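Local coordinates for Serine/threonine-protein phosphatase 2A regulatory subunit B'' subunit alpha (Homo sapiens, PDB 4I5J) that serves as a calcium-binding EF-hand regulatory subunit of protein phosphatase 2A, where it might modulate substrate selectivity, catalytic activity and localization of the enzyme, at residues A[132-140]-A[149-157]. Numbering follows the deposited sequence.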
loop_
_atom_site.group_PDB
_atom_site.type_symbol
_atom_site.label_atom_id
_atom_site.label_comp_id
_atom_site.label_asym_id
_atom_site.label_seq_id
_atom_site.Cartn_x
_atom_site.Cartn_y
_atom_site.Cartn_z
ATOM N N TYR A 132 5.561 -8.020 15.031
ATOM C CA TYR A 132 6.067 -6.827 14.360
ATOM C C TYR A 132 7.197 -7.178 13.414
ATOM O O TYR A 132 7.903 -8.162 13.615
ATOM C CB TYR A 132 6.554 -5.781 15.368
ATOM C CG TYR A 132 5.437 -5.235 16.229
ATOM C CD1 TYR A 132 5.051 -5.892 17.395
ATOM C CD2 TYR A 132 4.749 -4.077 15.861
ATOM C CE1 TYR A 132 4.021 -5.402 18.179
ATOM C CE2 TYR A 132 3.724 -3.582 16.635
ATOM C CZ TYR A 132 3.361 -4.248 17.797
ATOM O OH TYR A 132 2.336 -3.765 18.577
ATOM N N ILE A 133 7.371 -6.362 12.381
ATOM C CA ILE A 133 8.477 -6.558 11.465
ATOM C C ILE A 133 9.470 -5.452 11.717
ATOM O O ILE A 133 9.101 -4.272 11.771
ATOM C CB ILE A 133 7.992 -6.563 10.013
ATOM C CG1 ILE A 133 7.192 -7.844 9.754
ATOM C CG2 ILE A 133 9.159 -6.515 9.064
ATOM C CD1 ILE A 133 6.616 -7.887 8.385
ATOM N N SER A 134 10.726 -5.831 11.928
ATOM C CA SER A 134 11.769 -4.836 12.121
ATOM C C SER A 134 12.222 -4.298 10.768
ATOM O O SER A 134 11.955 -4.889 9.713
ATOM C CB SER A 134 12.954 -5.451 12.869
ATOM O OG SER A 134 13.543 -6.432 12.051
ATOM N N GLN A 135 12.894 -3.162 10.807
ATOM C CA GLN A 135 13.473 -2.555 9.622
ATOM C C GLN A 135 14.454 -3.508 8.934
ATOM O O GLN A 135 14.435 -3.656 7.712
ATOM C CB GLN A 135 14.149 -1.242 10.020
ATOM C CG GLN A 135 14.617 -0.441 8.875
ATOM C CD GLN A 135 15.148 0.912 9.301
ATOM O OE1 GLN A 135 14.755 1.446 10.350
ATOM N NE2 GLN A 135 16.040 1.477 8.486
ATOM N N ALA A 136 15.285 -4.177 9.731
ATOM C CA ALA A 136 16.272 -5.135 9.230
ATOM C C ALA A 136 15.617 -6.299 8.510
ATOM O O ALA A 136 16.036 -6.685 7.428
ATOM C CB ALA A 136 17.134 -5.677 10.390
ATOM N N ASP A 137 14.604 -6.883 9.131
ATOM C CA ASP A 137 13.881 -7.957 8.478
ATOM C C ASP A 137 13.192 -7.528 7.186
ATOM O O ASP A 137 13.284 -8.232 6.176
ATOM C CB ASP A 137 12.921 -8.638 9.446
ATOM C CG ASP A 137 13.667 -9.388 10.555
ATOM O OD1 ASP A 137 14.797 -9.879 10.293
ATOM O OD2 ASP A 137 13.146 -9.457 11.685
ATOM N N LEU A 138 12.543 -6.364 7.193
ATOM C CA LEU A 138 11.882 -5.904 5.981
ATOM C C LEU A 138 12.902 -5.673 4.864
ATOM O O LEU A 138 12.607 -5.892 3.697
ATOM C CB LEU A 138 11.073 -4.640 6.233
ATOM C CG LEU A 138 10.020 -4.339 5.165
ATOM C CD1 LEU A 138 8.996 -5.450 5.152
ATOM C CD2 LEU A 138 9.365 -2.951 5.369
ATOM N N SER A 139 14.113 -5.264 5.234
ATOM C CA SER A 139 15.190 -5.055 4.270
ATOM C C SER A 139 15.565 -6.321 3.512
ATOM O O SER A 139 16.177 -6.256 2.454
ATOM C CB SER A 139 16.416 -4.488 4.978
ATOM O OG SER A 139 16.194 -3.135 5.334
ATOM N N ARG A 140 15.189 -7.472 4.054
ATOM C CA ARG A 140 15.480 -8.754 3.423
ATOM C C ARG A 140 14.300 -9.336 2.654
ATOM O O ARG A 140 14.402 -10.420 2.084
ATOM C CB ARG A 140 15.942 -9.748 4.479
ATOM C CG ARG A 140 17.259 -9.354 5.064
ATOM C CD ARG A 140 17.622 -10.163 6.281
ATOM N NE ARG A 140 18.809 -9.572 6.881
ATOM C CZ ARG A 140 18.824 -8.894 8.025
ATOM N NH1 ARG A 140 17.722 -8.750 8.746
ATOM N NH2 ARG A 140 19.961 -8.381 8.463
ATOM N N ARG A 149 17.515 2.834 2.168
ATOM C CA ARG A 149 17.059 4.203 2.325
ATOM C C ARG A 149 15.539 4.325 2.171
ATOM O O ARG A 149 14.894 5.049 2.925
ATOM C CB ARG A 149 17.813 5.153 1.390
ATOM C CG ARG A 149 19.161 5.568 1.977
ATOM C CD ARG A 149 20.084 6.292 0.970
ATOM N NE ARG A 149 21.363 6.599 1.616
ATOM C CZ ARG A 149 22.361 7.278 1.060
ATOM N NH1 ARG A 149 22.254 7.745 -0.172
ATOM N NH2 ARG A 149 23.466 7.497 1.752
ATOM N N ILE A 150 14.968 3.615 1.210
ATOM C CA ILE A 150 13.515 3.593 1.105
ATOM C C ILE A 150 12.894 2.886 2.337
ATOM O O ILE A 150 11.898 3.349 2.874
ATOM C CB ILE A 150 13.041 2.985 -0.245
ATOM C CG1 ILE A 150 11.696 3.583 -0.650
ATOM C CG2 ILE A 150 13.070 1.438 -0.216
ATOM C CD1 ILE A 150 11.779 5.098 -1.012
ATOM N N ILE A 151 13.525 1.824 2.825
ATOM C CA ILE A 151 12.995 1.096 3.986
ATOM C C ILE A 151 13.017 1.988 5.228
ATOM O O ILE A 151 12.050 2.050 5.984
ATOM C CB ILE A 151 13.776 -0.217 4.259
ATOM C CG1 ILE A 151 13.646 -1.196 3.080
ATOM C CG2 ILE A 151 13.324 -0.860 5.562
ATOM C CD1 ILE A 151 12.251 -1.666 2.785
ATOM N N GLU A 152 14.117 2.706 5.411
ATOM C CA GLU A 152 14.224 3.692 6.479
ATOM C C GLU A 152 13.097 4.715 6.363
ATOM O O GLU A 152 12.507 5.125 7.367
ATOM C CB GLU A 152 15.603 4.370 6.435
ATOM C CG GLU A 152 15.862 5.390 7.524
ATOM C CD GLU A 152 17.319 5.855 7.535
ATOM O OE1 GLU A 152 18.127 5.329 6.732
ATOM O OE2 GLU A 152 17.657 6.748 8.343
ATOM N N ARG A 153 12.765 5.104 5.136
ATOM C CA ARG A 153 11.644 6.027 4.936
ATOM C C ARG A 153 10.303 5.398 5.327
ATOM O O ARG A 153 9.447 6.046 5.929
ATOM C CB ARG A 153 11.623 6.535 3.493
ATOM C CG ARG A 153 12.793 7.485 3.145
ATOM C CD ARG A 153 12.663 8.794 3.899
ATOM N NE ARG A 153 11.400 9.438 3.548
ATOM C CZ ARG A 153 10.696 10.207 4.370
ATOM N NH1 ARG A 153 11.140 10.449 5.595
ATOM N NH2 ARG A 153 9.556 10.742 3.958
ATOM N N ILE A 154 10.111 4.138 4.979
ATOM C CA ILE A 154 8.907 3.433 5.403
ATOM C C ILE A 154 8.773 3.468 6.924
ATOM O O ILE A 154 7.684 3.663 7.456
ATOM C CB ILE A 154 8.930 1.996 4.917
ATOM C CG1 ILE A 154 8.640 1.945 3.411
ATOM C CG2 ILE A 154 7.938 1.149 5.704
ATOM C CD1 ILE A 154 9.256 0.691 2.747
ATOM N N PHE A 155 9.896 3.322 7.619
ATOM C CA PHE A 155 9.890 3.274 9.076
ATOM C C PHE A 155 9.986 4.658 9.722
ATOM O O PHE A 155 10.110 4.768 10.943
ATOM C CB PHE A 155 11.025 2.374 9.569
ATOM C CG PHE A 155 10.666 0.922 9.572
ATOM C CD1 PHE A 155 10.363 0.280 10.754
ATOM C CD2 PHE A 155 10.604 0.204 8.389
ATOM C CE1 PHE A 155 10.018 -1.057 10.771
ATOM C CE2 PHE A 155 10.250 -1.134 8.399
ATOM C CZ PHE A 155 9.965 -1.767 9.592
ATOM N N SER A 156 9.898 5.700 8.896
ATOM C CA SER A 156 10.030 7.104 9.329
ATOM C C SER A 156 8.733 7.720 9.812
ATOM O O SER A 156 8.736 8.773 10.445
ATOM C CB SER A 156 10.498 7.966 8.158
ATOM O OG SER A 156 9.465 8.058 7.173
ATOM N N GLY A 157 7.619 7.108 9.453
ATOM C CA GLY A 157 6.318 7.689 9.743
ATOM C C GLY A 157 5.697 8.309 8.503
ATOM O O GLY A 157 4.561 8.786 8.539
#
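The ring of F155 meets the start of helix 135-138 with one face against Q135, whose CB stands 4.0 Å from the ring centroid and almost on its normal, a CH-pi contact. With CG anti to the backbone N (chi1 -172°), the extended Q135 chain runs back along the ring toward helix 148-154; NE2 rests 3.5 Å from E152 CA. The ring's rim is met by the carbonyl oxygen I133 O, 3.4 Å from F155 CZ. The methyl L138 CD2 also meets it, 3.6 Å from F155 CE2.

I151 branches two ways: CG2 sits 3.6 Å from Q135 CG and also touches S139 OG, while CD1 faces L138 CD2. Within 132-140, S139 OG and S139 N reach Q135 O from opposite faces of its carbonyl plane, and S134 OG caps the helix by accepting from D137 N. An alanine here, lacking the ring, would probably leave Q135 CB and L138 CD2 without their aromatic partner and a gap between the helices.

M171 of strand 170-171 touches L138, I154 and F155. Its backbone pairs with I133, joining the two short strands antiparallel, a worked example of the link between loops in an EF-hand pair, here away from the calcium site.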